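Local coordinates for protein HpcE (Thermus thermophilus, PDB 1WZO) that probably catalyses the isomerisation of 2-hydroxyhepta-2,4-diene-1,7-dioate in aromatic acid degradation, as a tetrameric member of the fumarylacetoacetate hydrolase family, at residues 37-43 with 154-158; 92-96 with 219-223. The contacts are given in a common frame with arbitrary orientation. Residue numbers count along the deposited sequence, not the author numbering.

Contact 1 of 2, residues 37-43 with 154-158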
loop_
_atom_site.group_PDB
_atom_site.type_symbol
_atom_site.label_atom_id
_atom_site.label_comp_id
_atom_site.label_asym_id
_atom_site.label_seq_id
_atom_site.Cartn_x
_atom_site.Cartn_y
_atom_site.Cartn_z
ATOM N N TRP B 37 -17.102 -7.705 10.988
ATOM C CA TRP B 37 -17.223 -6.923 9.761
ATOM C C TRP B 37 -16.091 -5.920 9.635
ATOM O O TRP B 37 -15.621 -5.366 10.630
ATOM C CB TRP B 37 -18.546 -6.154 9.725
ATOM C CG TRP B 37 -19.761 -7.010 9.606
ATOM C CD1 TRP B 37 -20.463 -7.600 10.626
ATOM C CD2 TRP B 37 -20.439 -7.365 8.395
ATOM N NE1 TRP B 37 -21.537 -8.293 10.119
ATOM C CE2 TRP B 37 -21.546 -8.168 8.753
ATOM C CE3 TRP B 37 -20.219 -7.080 7.040
ATOM C CZ2 TRP B 37 -22.432 -8.691 7.804
ATOM C CZ3 TRP B 37 -21.103 -7.602 6.095
ATOM C CH2 TRP B 37 -22.195 -8.398 6.485
ATOM N N LEU B 38 -15.657 -5.697 8.401
ATOM C CA LEU B 38 -14.601 -4.738 8.110
ATOM C C LEU B 38 -15.161 -3.821 7.031
ATOM O O LEU B 38 -16.308 -3.981 6.610
ATOM C CB LEU B 38 -13.361 -5.454 7.570
ATOM C CG LEU B 38 -12.719 -6.535 8.445
ATOM C CD1 LEU B 38 -11.595 -7.210 7.675
ATOM C CD2 LEU B 38 -12.183 -5.914 9.729
ATOM N N LEU B 39 -14.362 -2.853 6.593
ATOM C CA LEU B 39 -14.792 -1.968 5.522
ATOM C C LEU B 39 -14.855 -2.858 4.275
ATOM O O LEU B 39 -14.015 -3.741 4.094
ATOM C CB LEU B 39 -13.770 -0.843 5.318
ATOM C CG LEU B 39 -13.589 0.132 6.483
ATOM C CD1 LEU B 39 -12.393 1.050 6.206
ATOM C CD2 LEU B 39 -14.860 0.949 6.666
ATOM N N PRO B 40 -15.858 -2.650 3.409
ATOM C CA PRO B 40 -15.984 -3.465 2.195
ATOM C C PRO B 40 -14.827 -3.324 1.208
ATOM O O PRO B 40 -14.677 -4.134 0.301
ATOM C CB PRO B 40 -17.327 -3.013 1.610
ATOM C CG PRO B 40 -17.479 -1.614 2.124
ATOM C CD PRO B 40 -17.008 -1.742 3.551
ATOM N N PHE B 41 -14.010 -2.294 1.395
ATOM C CA PHE B 41 -12.856 -2.052 0.537
ATOM C C PHE B 41 -12.006 -1.001 1.238
ATOM O O PHE B 41 -12.412 -0.458 2.267
ATOM C CB PHE B 41 -13.310 -1.559 -0.852
ATOM C CG PHE B 41 -14.017 -0.227 -0.828
ATOM C CD1 PHE B 41 -13.304 0.959 -0.987
ATOM C CD2 PHE B 41 -15.388 -0.156 -0.600
ATOM C CE1 PHE B 41 -13.950 2.200 -0.916
ATOM C CE2 PHE B 41 -16.042 1.080 -0.526
ATOM C CZ PHE B 41 -15.319 2.256 -0.684
ATOM N N THR B 42 -10.819 -0.733 0.711
ATOM C CA THR B 42 -9.955 0.270 1.317
ATOM C C THR B 42 -10.084 1.562 0.518
ATOM O O THR B 42 -9.590 1.666 -0.605
ATOM C CB THR B 42 -8.484 -0.194 1.334
ATOM O OG1 THR B 42 -8.387 -1.405 2.091
ATOM C CG2 THR B 42 -7.592 0.861 1.983
ATOM N N PRO B 43 -10.771 2.562 1.087
ATOM C CA PRO B 43 -10.963 3.844 0.406
ATOM C C PRO B 43 -9.676 4.623 0.168
ATOM O O PRO B 43 -8.725 4.533 0.951
ATOM C CB PRO B 43 -11.901 4.605 1.347
ATOM C CG PRO B 43 -12.604 3.533 2.111
ATOM C CD PRO B 43 -11.510 2.531 2.361
ATOM N N LEU B 154 -18.881 3.209 7.380
ATOM C CA LEU B 154 -19.037 3.007 5.945
ATOM C C LEU B 154 -19.267 1.539 5.629
ATOM O O LEU B 154 -18.501 0.676 6.058
ATOM C CB LEU B 154 -17.789 3.502 5.197
ATOM C CG LEU B 154 -17.847 3.533 3.665
ATOM C CD1 LEU B 154 -18.680 4.721 3.226
ATOM C CD2 LEU B 154 -16.444 3.644 3.075
ATOM N N GLY B 155 -20.328 1.263 4.874
ATOM C CA GLY B 155 -20.630 -0.109 4.505
ATOM C C GLY B 155 -22.107 -0.425 4.663
ATOM O O GLY B 155 -22.948 0.470 4.576
ATOM N N PRO B 156 -22.453 -1.696 4.923
ATOM C CA PRO B 156 -21.487 -2.790 5.061
ATOM C C PRO B 156 -21.014 -3.389 3.741
ATOM O O PRO B 156 -20.068 -4.177 3.717
ATOM C CB PRO B 156 -22.243 -3.807 5.920
ATOM C CG PRO B 156 -23.670 -3.600 5.503
ATOM C CD PRO B 156 -23.777 -2.093 5.441
ATOM N N PHE B 157 -21.649 -2.999 2.640
ATOM C CA PHE B 157 -21.291 -3.568 1.346
ATOM C C PHE B 157 -20.850 -2.602 0.260
ATOM O O PHE B 157 -21.147 -1.409 0.298
ATOM C CB PHE B 157 -22.475 -4.352 0.765
ATOM C CG PHE B 157 -23.161 -5.249 1.749
ATOM C CD1 PHE B 157 -24.434 -4.939 2.212
ATOM C CD2 PHE B 157 -22.542 -6.405 2.204
ATOM C CE1 PHE B 157 -25.086 -5.773 3.117
ATOM C CE2 PHE B 157 -23.186 -7.242 3.109
ATOM C CZ PHE B 157 -24.460 -6.925 3.565
ATOM N N LEU B 158 -20.133 -3.156 -0.709
ATOM C CA LEU B 158 -19.723 -2.419 -1.892
ATOM C C LEU B 158 -20.669 -3.056 -2.905
ATOM O O LEU B 158 -20.395 -4.138 -3.432
ATOM C CB LEU B 158 -18.273 -2.714 -2.274
ATOM C CG LEU B 158 -17.878 -2.177 -3.657
ATOM C CD1 LEU B 158 -18.234 -0.703 -3.772
ATOM C CD2 LEU B 158 -16.378 -2.393 -3.883
HETATM O O HOH W 1 -18.483 -1.833 6.953
HETATM O O HOH W 2 -17.559 -5.438 4.420
#
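W37 opens the contact by laying its large indole against the corner where the other segment turns: CZ3 lies 3.7 Å from F157 CE2 and 4.0 Å from P156 CB, and the six-membered ring meets the F157 ring obliquely, planes at 75°. L38 points its side chain away, to pack on L7 of the second subunit, while its carbonyl faces the gap. Water 1 donates to L38 O (3.1 Å) and L154 O (2.7 Å), joining two backbones that share no direct hydrogen bond. L39 brings CD2 to within 4.2 Å of L154 CB. P40 is the centre: its compact ring, with no N-H to satisfy, fits beside the bend, CB 4.0 Å from L158 CB and 3.6 Å from P156 O. G155 suits this place because its backbone angles (135°/-152°) would jam a side chain, and a CB would also crowd P40 CD; the cis peptide before P156 then helps turn the corner. F41 spreads a flat ring between two leucines, CZ 4.2 Å from L154 CD2 and CD2 4.1 Å from L158 CD2. P43 CG closes the row, 4.0 Å from L154 CD2. The whole is a buried apolar seam by which the loop between strands 36-37 and 46-50 packs on the bent strand 152-159, part of the β-sheet core of a fumarylacetoacetate hydrolase-type fold.

Contact 2 of 2, residues 92-96 with 219-223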
loop_
_atom_site.group_PDB
_atom_site.type_symbol
_atom_site.label_atom_id
_atom_site.label_comp_id
_atom_site.label_asym_id
_atom_site.label_seq_id
_atom_site.Cartn_x
_atom_site.Cartn_y
_atom_site.Cartn_z
ATOM N N ARG B 92 -22.274 18.747 22.873
ATOM C CA ARG B 92 -23.708 18.820 23.107
ATOM C C ARG B 92 -24.555 18.520 21.882
ATOM O O ARG B 92 -25.666 18.010 22.013
ATOM C CB ARG B 92 -24.096 20.208 23.631
ATOM C CG ARG B 92 -23.925 20.395 25.130
ATOM C CD ARG B 92 -24.696 21.629 25.592
ATOM N NE ARG B 92 -24.077 22.862 25.119
ATOM C CZ ARG B 92 -24.734 23.995 24.895
ATOM N NH1 ARG B 92 -26.045 24.063 25.092
ATOM N NH2 ARG B 92 -24.073 25.066 24.483
ATOM N N PHE B 93 -24.036 18.832 20.696
ATOM C CA PHE B 93 -24.791 18.630 19.463
ATOM C C PHE B 93 -24.098 17.776 18.399
ATOM O O PHE B 93 -23.482 18.314 17.478
ATOM C CB PHE B 93 -25.143 19.987 18.843
ATOM C CG PHE B 93 -25.660 20.997 19.833
ATOM C CD1 PHE B 93 -24.807 21.942 20.391
ATOM C CD2 PHE B 93 -26.999 21.000 20.210
ATOM C CE1 PHE B 93 -25.279 22.881 21.314
ATOM C CE2 PHE B 93 -27.483 21.934 21.131
ATOM C CZ PHE B 93 -26.619 22.875 21.682
ATOM N N VAL B 94 -24.215 16.454 18.525
ATOM C CA VAL B 94 -23.629 15.514 17.567
ATOM C C VAL B 94 -24.766 14.927 16.730
ATOM O O VAL B 94 -25.782 14.494 17.273
ATOM C CB VAL B 94 -22.882 14.376 18.285
ATOM C CG1 VAL B 94 -22.335 13.380 17.269
ATOM C CG2 VAL B 94 -21.750 14.952 19.112
ATOM N N HIS B 95 -24.586 14.915 15.413
ATOM C CA HIS B 95 -25.605 14.423 14.488
ATOM C C HIS B 95 -25.098 13.382 13.501
ATOM O O HIS B 95 -23.943 13.429 13.063
ATOM C CB HIS B 95 -26.165 15.590 13.672
ATOM C CG HIS B 95 -26.882 16.619 14.488
ATOM N ND1 HIS B 95 -28.256 16.728 14.505
ATOM C CD2 HIS B 95 -26.417 17.585 15.314
ATOM C CE1 HIS B 95 -28.606 17.717 15.308
ATOM N NE2 HIS B 95 -27.508 18.253 15.812
ATOM N N TYR B 96 -25.971 12.440 13.144
ATOM C CA TYR B 96 -25.620 11.437 12.149
ATOM C C TYR B 96 -26.035 12.093 10.836
ATOM O O TYR B 96 -26.767 13.086 10.841
ATOM C CB TYR B 96 -26.419 10.134 12.359
ATOM C CG TYR B 96 -27.904 10.247 12.031
ATOM C CD1 TYR B 96 -28.340 10.414 10.714
ATOM C CD2 TYR B 96 -28.864 10.266 13.048
ATOM C CE1 TYR B 96 -29.692 10.610 10.414
ATOM C CE2 TYR B 96 -30.222 10.461 12.758
ATOM C CZ TYR B 96 -30.624 10.637 11.441
ATOM O OH TYR B 96 -31.949 10.874 11.147
ATOM N N ILE B 219 -34.305 15.220 12.043
ATOM C CA ILE B 219 -34.095 15.087 13.482
ATOM C C ILE B 219 -32.982 14.055 13.622
ATOM O O ILE B 219 -33.234 12.870 13.849
ATOM C CB ILE B 219 -35.380 14.586 14.177
ATOM C CG1 ILE B 219 -36.560 15.478 13.773
ATOM C CG2 ILE B 219 -35.204 14.602 15.692
ATOM C CD1 ILE B 219 -36.366 16.950 14.109
ATOM N N SER B 220 -31.745 14.527 13.499
ATOM C CA SER B 220 -30.580 13.651 13.525
ATOM C C SER B 220 -29.632 13.681 14.724
ATOM O O SER B 220 -28.528 13.136 14.647
ATOM C CB SER B 220 -29.772 13.907 12.256
ATOM O OG SER B 220 -29.505 15.296 12.125
ATOM N N GLN B 221 -30.038 14.302 15.826
ATOM C CA GLN B 221 -29.159 14.359 16.986
ATOM C C GLN B 221 -29.059 13.001 17.675
ATOM O O GLN B 221 -30.060 12.305 17.859
ATOM C CB GLN B 221 -29.635 15.425 17.976
ATOM C CG GLN B 221 -28.867 15.427 19.288
ATOM C CD GLN B 221 -29.040 16.718 20.067
ATOM O OE1 GLN B 221 -30.082 17.370 19.986
ATOM N NE2 GLN B 221 -28.021 17.088 20.836
ATOM N N VAL B 222 -27.839 12.625 18.044
ATOM C CA VAL B 222 -27.609 11.348 18.701
ATOM C C VAL B 222 -26.824 11.530 19.992
ATOM O O VAL B 222 -26.152 12.540 20.183
ATOM C CB VAL B 222 -26.858 10.381 17.767
ATOM C CG1 VAL B 222 -27.754 10.000 16.595
ATOM C CG2 VAL B 222 -25.580 11.033 17.257
ATOM N N ARG B 223 -26.919 10.548 20.882
ATOM C CA ARG B 223 -26.233 10.623 22.163
ATOM C C ARG B 223 -25.576 9.300 22.545
ATOM O O ARG B 223 -25.860 8.257 21.951
ATOM C CB ARG B 223 -27.232 11.036 23.246
ATOM C CG ARG B 223 -27.960 12.334 22.937
ATOM C CD ARG B 223 -28.972 12.667 24.019
ATOM N NE ARG B 223 -29.672 13.919 23.746
ATOM C CZ ARG B 223 -30.489 14.116 22.715
ATOM N NH1 ARG B 223 -30.720 13.138 21.846
ATOM N NH2 ARG B 223 -31.075 15.295 22.553
HETATM O O HOH W 3 -25.789 15.369 20.730
HETATM O O HOH W 4 -28.584 14.883 9.449
#
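Two backbone hydrogen bonds hold these segments together: V222 N donates to V94 O (2.9 Å), and Y96 N donates to S220 O (3.0 Å). They flank H95 and Q221, an antiparallel non-hydrogen-bonded pair with CA atoms 4.3 Å apart, so the motif is a very short antiparallel β-bridge, with which residues 221-222 join the start of strand 94-104 in the fumarylacetoacetate hydrolase-type β-fold. A side-chain bond reinforces it: H95 ND1 and S220 OG lie 3.0 Å apart, and either may donate. S220 is small enough to come this close, and its OG also shares water 4 with Y96 O, at 2.9 Å from each. Water 3 bridges further along, accepting from V94 N (2.9 Å) and Q221 NE2 (2.8 Å) and donating to V222 O (2.9 Å); the long, flexible amide side chain of Q221 can reach it. Packing follows the alternation of the strands. On one face, the aliphatic part of Q221 lies over the imidazole, CB 4.1 Å from the H95 ring centroid in a CH-pi contact. On the other, branched V94 and V222 meet, CG1 to CG2 4.0 Å, an apolar patch that V175 and M228 continue around V222. Y96 suits the boundary between apolar and polar surroundings: its hydroxyl bonds to Q181, while its ring edge touches V222, CD2 to CG1 3.7 Å. Over the ring's face sits S220 CB, 3.5 Å from the Y96 centroid and only 15° off its normal.

How the contacts relate
From the N terminus the chain passes residues 37-43, then 92-96, and only then reaches 154-158, which closes contact 1 after 110 intervening residues; 219-223 closes contact 2 after 122. The two loops therefore cross, since each contact has one segment within the other's loop. Contact 1 ties the loop after strand 36-37 to strand 152-159, and contact 2 ties residues 219-223 to the start of strand 94-104. Their centres lie 24 Å apart on opposite sides of the chain's centre, with nearest atoms about 11 Å apart. Strand 94-104 connects them: it begins at contact 2, while A101 and V103 further along it pack under contact 1.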